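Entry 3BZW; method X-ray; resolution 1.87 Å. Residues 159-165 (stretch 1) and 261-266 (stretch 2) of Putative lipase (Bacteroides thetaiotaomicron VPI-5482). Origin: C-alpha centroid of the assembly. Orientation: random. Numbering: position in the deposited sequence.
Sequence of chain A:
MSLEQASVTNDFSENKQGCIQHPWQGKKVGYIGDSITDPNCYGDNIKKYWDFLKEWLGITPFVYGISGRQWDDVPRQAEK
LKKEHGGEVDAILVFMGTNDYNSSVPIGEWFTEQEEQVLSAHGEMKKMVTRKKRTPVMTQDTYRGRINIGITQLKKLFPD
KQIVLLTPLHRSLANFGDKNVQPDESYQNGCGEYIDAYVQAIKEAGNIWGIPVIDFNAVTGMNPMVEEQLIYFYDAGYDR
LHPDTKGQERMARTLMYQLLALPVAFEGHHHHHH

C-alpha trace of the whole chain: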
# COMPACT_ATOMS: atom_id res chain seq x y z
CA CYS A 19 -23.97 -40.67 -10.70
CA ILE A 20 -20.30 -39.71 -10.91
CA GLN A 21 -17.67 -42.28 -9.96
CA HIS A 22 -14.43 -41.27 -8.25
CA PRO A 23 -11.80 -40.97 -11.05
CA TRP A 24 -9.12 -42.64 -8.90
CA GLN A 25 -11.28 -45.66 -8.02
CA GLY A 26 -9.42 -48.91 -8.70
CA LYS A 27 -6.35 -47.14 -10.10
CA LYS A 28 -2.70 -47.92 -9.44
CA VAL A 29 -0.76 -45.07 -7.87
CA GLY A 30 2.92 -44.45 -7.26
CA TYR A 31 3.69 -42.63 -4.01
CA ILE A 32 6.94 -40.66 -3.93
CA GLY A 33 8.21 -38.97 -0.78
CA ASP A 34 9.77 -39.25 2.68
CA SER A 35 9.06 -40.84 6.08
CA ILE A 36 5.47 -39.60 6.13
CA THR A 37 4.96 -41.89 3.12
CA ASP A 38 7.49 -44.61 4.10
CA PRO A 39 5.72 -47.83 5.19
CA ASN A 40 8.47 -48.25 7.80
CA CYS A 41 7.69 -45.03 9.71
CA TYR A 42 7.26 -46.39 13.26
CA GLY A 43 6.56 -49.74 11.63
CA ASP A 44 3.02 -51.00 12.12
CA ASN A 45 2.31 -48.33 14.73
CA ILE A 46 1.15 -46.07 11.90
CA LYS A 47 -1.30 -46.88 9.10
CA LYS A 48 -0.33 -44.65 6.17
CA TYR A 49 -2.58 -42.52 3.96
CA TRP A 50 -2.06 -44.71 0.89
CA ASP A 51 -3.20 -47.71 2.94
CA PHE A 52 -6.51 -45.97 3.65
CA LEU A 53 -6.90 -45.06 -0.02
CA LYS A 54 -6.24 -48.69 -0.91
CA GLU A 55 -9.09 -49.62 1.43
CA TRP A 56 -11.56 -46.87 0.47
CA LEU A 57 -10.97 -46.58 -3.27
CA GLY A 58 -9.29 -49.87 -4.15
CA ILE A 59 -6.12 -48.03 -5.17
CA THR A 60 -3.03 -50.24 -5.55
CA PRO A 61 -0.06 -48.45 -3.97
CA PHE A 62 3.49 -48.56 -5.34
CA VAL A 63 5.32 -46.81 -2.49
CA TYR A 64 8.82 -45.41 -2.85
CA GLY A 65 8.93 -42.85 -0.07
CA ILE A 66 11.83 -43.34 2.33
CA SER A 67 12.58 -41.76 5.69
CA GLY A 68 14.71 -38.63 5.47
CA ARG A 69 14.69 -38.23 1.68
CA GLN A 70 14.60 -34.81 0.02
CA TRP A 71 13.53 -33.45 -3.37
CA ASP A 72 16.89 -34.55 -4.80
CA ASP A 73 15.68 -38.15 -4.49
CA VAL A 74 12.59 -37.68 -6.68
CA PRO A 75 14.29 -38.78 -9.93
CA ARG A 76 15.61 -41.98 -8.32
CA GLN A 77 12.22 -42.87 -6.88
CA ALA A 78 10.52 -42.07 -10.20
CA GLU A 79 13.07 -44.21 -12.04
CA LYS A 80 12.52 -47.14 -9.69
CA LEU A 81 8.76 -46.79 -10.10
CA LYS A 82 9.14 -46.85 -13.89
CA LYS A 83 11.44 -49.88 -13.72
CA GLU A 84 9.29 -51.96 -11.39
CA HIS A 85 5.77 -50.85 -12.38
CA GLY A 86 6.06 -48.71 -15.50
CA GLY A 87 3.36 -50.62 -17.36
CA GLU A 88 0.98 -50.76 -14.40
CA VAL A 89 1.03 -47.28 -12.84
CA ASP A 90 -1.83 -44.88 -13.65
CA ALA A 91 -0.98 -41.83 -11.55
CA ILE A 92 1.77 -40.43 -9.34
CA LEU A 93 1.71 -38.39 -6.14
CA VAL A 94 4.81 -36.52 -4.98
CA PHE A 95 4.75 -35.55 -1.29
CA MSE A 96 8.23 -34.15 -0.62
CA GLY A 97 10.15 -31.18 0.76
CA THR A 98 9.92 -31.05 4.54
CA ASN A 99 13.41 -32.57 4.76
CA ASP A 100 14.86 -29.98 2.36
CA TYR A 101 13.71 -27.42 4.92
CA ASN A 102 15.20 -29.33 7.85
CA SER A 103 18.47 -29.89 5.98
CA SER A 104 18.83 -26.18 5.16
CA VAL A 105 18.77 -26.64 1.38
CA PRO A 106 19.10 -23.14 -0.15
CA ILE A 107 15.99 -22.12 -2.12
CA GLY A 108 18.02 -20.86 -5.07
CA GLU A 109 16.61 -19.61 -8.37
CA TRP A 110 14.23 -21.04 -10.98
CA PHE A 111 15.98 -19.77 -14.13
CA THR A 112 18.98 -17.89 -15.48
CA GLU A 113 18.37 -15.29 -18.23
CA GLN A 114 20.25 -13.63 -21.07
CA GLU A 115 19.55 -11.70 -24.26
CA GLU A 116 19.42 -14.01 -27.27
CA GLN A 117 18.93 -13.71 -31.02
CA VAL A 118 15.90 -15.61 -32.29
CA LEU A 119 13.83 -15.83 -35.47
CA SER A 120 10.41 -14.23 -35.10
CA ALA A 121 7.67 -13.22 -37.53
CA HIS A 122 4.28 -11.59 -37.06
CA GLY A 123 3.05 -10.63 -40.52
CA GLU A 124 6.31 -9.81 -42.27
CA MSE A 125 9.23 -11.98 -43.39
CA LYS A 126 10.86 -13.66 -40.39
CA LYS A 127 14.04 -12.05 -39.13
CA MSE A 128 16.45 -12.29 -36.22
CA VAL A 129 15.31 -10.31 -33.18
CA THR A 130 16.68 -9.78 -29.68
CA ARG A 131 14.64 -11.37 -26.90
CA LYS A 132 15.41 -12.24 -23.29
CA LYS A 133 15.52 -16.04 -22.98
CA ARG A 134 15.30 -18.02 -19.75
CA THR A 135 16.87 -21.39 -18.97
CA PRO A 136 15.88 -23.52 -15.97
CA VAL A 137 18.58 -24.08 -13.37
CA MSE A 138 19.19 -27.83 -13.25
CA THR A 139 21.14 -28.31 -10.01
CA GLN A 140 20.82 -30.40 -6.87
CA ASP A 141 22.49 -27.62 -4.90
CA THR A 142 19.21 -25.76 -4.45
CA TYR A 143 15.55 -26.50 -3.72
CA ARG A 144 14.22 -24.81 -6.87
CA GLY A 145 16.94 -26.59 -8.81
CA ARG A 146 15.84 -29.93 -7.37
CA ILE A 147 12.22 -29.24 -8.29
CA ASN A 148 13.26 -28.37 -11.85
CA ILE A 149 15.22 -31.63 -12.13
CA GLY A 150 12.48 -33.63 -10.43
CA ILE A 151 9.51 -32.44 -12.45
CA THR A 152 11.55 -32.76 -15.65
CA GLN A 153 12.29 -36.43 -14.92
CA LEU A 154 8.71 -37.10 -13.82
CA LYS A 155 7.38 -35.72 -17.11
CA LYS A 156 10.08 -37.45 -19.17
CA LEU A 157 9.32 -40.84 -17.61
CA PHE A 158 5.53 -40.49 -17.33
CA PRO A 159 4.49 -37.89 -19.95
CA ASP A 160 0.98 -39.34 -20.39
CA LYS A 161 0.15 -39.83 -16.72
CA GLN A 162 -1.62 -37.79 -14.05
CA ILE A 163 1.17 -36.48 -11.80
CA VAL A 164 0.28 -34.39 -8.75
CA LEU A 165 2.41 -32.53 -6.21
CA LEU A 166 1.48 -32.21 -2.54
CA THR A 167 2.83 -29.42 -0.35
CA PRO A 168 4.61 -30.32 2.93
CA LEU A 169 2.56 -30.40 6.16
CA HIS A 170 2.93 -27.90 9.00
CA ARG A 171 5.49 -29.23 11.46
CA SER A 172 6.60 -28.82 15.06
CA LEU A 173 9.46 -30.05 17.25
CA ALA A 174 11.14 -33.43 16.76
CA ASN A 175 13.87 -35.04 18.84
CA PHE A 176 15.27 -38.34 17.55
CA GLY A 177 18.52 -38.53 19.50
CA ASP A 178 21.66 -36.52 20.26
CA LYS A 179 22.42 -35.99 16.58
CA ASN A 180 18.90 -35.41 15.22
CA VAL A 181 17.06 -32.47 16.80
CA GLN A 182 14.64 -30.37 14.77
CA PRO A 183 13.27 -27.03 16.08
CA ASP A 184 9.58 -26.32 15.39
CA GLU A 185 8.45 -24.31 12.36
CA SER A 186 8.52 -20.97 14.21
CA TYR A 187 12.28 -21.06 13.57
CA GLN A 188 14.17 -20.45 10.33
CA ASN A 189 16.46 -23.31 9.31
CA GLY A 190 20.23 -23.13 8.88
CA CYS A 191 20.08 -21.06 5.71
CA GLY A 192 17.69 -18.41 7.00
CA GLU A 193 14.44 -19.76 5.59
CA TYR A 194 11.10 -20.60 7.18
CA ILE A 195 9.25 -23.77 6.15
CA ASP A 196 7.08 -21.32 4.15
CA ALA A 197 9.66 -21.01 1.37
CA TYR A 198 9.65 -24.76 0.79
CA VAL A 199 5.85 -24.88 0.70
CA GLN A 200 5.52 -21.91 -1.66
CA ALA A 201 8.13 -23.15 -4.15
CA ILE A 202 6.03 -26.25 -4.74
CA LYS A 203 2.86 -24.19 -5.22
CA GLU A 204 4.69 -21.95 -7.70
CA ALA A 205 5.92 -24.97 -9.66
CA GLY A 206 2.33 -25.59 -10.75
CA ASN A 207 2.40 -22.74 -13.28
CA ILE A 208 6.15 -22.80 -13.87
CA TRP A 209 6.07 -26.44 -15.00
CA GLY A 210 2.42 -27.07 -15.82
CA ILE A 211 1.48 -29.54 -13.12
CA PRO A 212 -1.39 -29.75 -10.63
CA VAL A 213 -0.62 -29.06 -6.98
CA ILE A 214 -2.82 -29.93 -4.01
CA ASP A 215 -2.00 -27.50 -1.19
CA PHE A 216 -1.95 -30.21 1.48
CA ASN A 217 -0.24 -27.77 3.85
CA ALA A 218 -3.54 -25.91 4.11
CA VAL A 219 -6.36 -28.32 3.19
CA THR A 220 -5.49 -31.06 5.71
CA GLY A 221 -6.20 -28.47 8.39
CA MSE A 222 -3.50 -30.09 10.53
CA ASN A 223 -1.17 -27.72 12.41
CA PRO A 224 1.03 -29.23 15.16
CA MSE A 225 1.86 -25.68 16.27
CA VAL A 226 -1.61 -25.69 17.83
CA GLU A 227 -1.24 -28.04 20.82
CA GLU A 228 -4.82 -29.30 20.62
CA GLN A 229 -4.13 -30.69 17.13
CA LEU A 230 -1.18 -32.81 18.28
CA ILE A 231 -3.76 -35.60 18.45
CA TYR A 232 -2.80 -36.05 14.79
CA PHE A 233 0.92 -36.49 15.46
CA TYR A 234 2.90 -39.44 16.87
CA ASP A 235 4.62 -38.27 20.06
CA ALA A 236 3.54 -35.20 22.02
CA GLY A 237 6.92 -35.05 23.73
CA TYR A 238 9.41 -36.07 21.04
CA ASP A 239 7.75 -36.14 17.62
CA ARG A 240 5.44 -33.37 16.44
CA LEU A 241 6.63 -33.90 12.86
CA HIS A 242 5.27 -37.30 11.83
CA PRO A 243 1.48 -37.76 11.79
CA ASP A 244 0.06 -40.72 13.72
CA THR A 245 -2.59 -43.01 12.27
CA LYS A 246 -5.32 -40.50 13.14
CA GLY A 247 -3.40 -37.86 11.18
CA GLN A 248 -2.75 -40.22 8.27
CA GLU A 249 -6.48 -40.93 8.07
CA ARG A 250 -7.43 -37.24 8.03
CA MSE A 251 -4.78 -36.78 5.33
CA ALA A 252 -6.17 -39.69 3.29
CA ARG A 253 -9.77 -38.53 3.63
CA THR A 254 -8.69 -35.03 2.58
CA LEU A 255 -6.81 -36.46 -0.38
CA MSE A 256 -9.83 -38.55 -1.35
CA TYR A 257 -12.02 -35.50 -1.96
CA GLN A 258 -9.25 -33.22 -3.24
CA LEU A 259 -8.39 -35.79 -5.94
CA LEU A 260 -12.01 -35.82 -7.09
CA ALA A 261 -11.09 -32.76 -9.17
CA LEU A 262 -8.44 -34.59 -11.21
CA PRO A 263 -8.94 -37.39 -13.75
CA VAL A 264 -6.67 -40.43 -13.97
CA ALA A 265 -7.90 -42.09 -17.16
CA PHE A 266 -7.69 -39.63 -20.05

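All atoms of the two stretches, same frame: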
# COMPACT_ATOMS: atom_id res chain seq x y z
N PRO A 159 5.13 -39.01 -19.24
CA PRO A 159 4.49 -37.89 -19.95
C PRO A 159 2.98 -37.96 -20.16
O PRO A 159 2.33 -36.93 -20.32
CB PRO A 159 5.26 -37.84 -21.28
CG PRO A 159 5.61 -39.27 -21.51
CD PRO A 159 6.07 -39.72 -20.13
N ASP A 160 2.42 -39.17 -20.16
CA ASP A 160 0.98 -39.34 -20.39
C ASP A 160 0.19 -39.68 -19.14
O ASP A 160 -0.97 -40.09 -19.22
CB ASP A 160 0.76 -40.42 -21.45
CG ASP A 160 1.23 -41.80 -20.99
OD1 ASP A 160 2.03 -41.87 -20.02
OD2 ASP A 160 0.82 -42.80 -21.60
N LYS A 161 0.80 -39.50 -17.98
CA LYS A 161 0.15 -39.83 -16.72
C LYS A 161 -0.26 -38.61 -15.91
O LYS A 161 0.22 -37.49 -16.14
CB LYS A 161 1.07 -40.69 -15.85
CG LYS A 161 1.62 -41.94 -16.53
CD LYS A 161 0.52 -42.93 -16.89
CE LYS A 161 1.13 -44.21 -17.45
NZ LYS A 161 0.12 -45.24 -17.78
N GLN A 162 -1.16 -38.84 -14.96
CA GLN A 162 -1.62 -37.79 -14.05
C GLN A 162 -0.59 -37.74 -12.93
O GLN A 162 -0.45 -38.70 -12.16
CB GLN A 162 -2.99 -38.17 -13.48
CG GLN A 162 -3.56 -37.16 -12.50
CD GLN A 162 -3.73 -35.78 -13.12
OE1 GLN A 162 -2.78 -35.00 -13.18
NE2 GLN A 162 -4.93 -35.50 -13.61
N ILE A 163 0.16 -36.64 -12.84
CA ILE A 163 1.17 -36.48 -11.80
C ILE A 163 0.81 -35.27 -10.95
O ILE A 163 0.65 -34.16 -11.47
CB ILE A 163 2.58 -36.27 -12.41
CG1 ILE A 163 2.88 -37.37 -13.43
CG2 ILE A 163 3.63 -36.30 -11.30
CD1 ILE A 163 4.18 -37.16 -14.19
N VAL A 164 0.68 -35.47 -9.64
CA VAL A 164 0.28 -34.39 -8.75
C VAL A 164 1.27 -34.15 -7.61
O VAL A 164 1.80 -35.10 -7.04
CB VAL A 164 -1.11 -34.70 -8.14
CG1 VAL A 164 -1.67 -33.46 -7.45
CG2 VAL A 164 -2.04 -35.20 -9.23
N LEU A 165 1.50 -32.88 -7.29
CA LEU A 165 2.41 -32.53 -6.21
C LEU A 165 1.62 -32.14 -4.96
O LEU A 165 0.58 -31.50 -5.06
CB LEU A 165 3.29 -31.33 -6.60
CG LEU A 165 4.08 -31.41 -7.90
CD1 LEU A 165 4.96 -30.18 -8.03
CD2 LEU A 165 4.92 -32.68 -7.91
N ALA A 261 -11.20 -33.79 -8.14
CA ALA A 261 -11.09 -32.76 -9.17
C ALA A 261 -10.13 -33.09 -10.30
O ALA A 261 -10.04 -32.34 -11.28
CB ALA A 261 -10.69 -31.44 -8.52
N LEU A 262 -9.41 -34.20 -10.19
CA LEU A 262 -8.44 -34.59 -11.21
C LEU A 262 -8.69 -35.97 -11.79
O LEU A 262 -8.86 -36.94 -11.04
CB LEU A 262 -7.03 -34.53 -10.63
CG LEU A 262 -6.56 -33.17 -10.10
CD1 LEU A 262 -5.30 -33.33 -9.25
CD2 LEU A 262 -6.32 -32.24 -11.27
N PRO A 263 -8.71 -36.09 -13.12
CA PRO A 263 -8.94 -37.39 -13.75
C PRO A 263 -7.67 -38.23 -13.71
O PRO A 263 -6.58 -37.71 -13.47
CB PRO A 263 -9.32 -37.02 -15.18
CG PRO A 263 -8.41 -35.86 -15.44
CD PRO A 263 -8.55 -35.04 -14.15
N VAL A 264 -7.82 -39.53 -13.93
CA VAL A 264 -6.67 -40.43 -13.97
C VAL A 264 -6.65 -40.98 -15.39
O VAL A 264 -5.65 -40.87 -16.10
CB VAL A 264 -6.79 -41.59 -12.97
CG1 VAL A 264 -5.60 -42.54 -13.14
CG2 VAL A 264 -6.82 -41.04 -11.55
N ALA A 265 -7.77 -41.55 -15.81
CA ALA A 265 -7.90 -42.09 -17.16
C ALA A 265 -8.27 -40.94 -18.09
O ALA A 265 -9.29 -40.28 -17.89
CB ALA A 265 -8.99 -43.16 -17.21
N PHE A 266 -7.44 -40.70 -19.09
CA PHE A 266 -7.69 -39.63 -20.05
C PHE A 266 -8.43 -40.12 -21.29
O PHE A 266 -9.34 -39.40 -21.75
CB PHE A 266 -6.37 -38.97 -20.44
CG PHE A 266 -5.64 -38.35 -19.29
CD1 PHE A 266 -6.19 -37.27 -18.61
CD2 PHE A 266 -4.41 -38.84 -18.88
CE1 PHE A 266 -5.53 -36.69 -17.52
CE2 PHE A 266 -3.74 -38.28 -17.79
CZ PHE A 266 -4.30 -37.20 -17.12
O HOH W 1 -2.98 -41.06 -15.74

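Stretch 2 has no regular secondary structure and runs past the start of the strand at Gln162 to Leu165; the CA atoms of Gln162 and Val264 come nearest, 5.7 Å apart, and the contact buries 288 Å² in all. Ala261 lies beyond reach.

Leu262 directs its CA-to-CB bond toward stretch 1, and its CD1 lies 3.8 Å from CG2 of Val164, an apolar contact at van der Waals distance between two buried side chains. Its CB is also 3.8 Å from NE2 of Gln162.

Pro263 supplies the direct hydrogen bond. Gln162 NE2 donates to Pro263 O at 2.8 Å with an N-H...O angle of 163°, short and nearly linear. The chi1 t, chi2 p conformation of Gln162 carries its amide to this carbonyl, so a buried polar group is matched by backbone.

The CA-to-CB bond of Val264 points away from stretch 1, yet its backbone still takes part: water 1 accepts from Gln162 N at 3.0 Å and donates to Val264 O at 2.7 Å, bridging two main chains that do not bond directly here.

The CA-to-CB bond of Ala265 also points away, and the residue makes no contact. Phe266 turns back with chi1 m, and its ring meets stretch 1 edge-on: CE2 is 3.6 Å from Asp160 O and 3.9 Å from Gln162 N, both near the ring plane. The slightly positive C-H edge of the ring suits the carbonyl oxygen of Asp160.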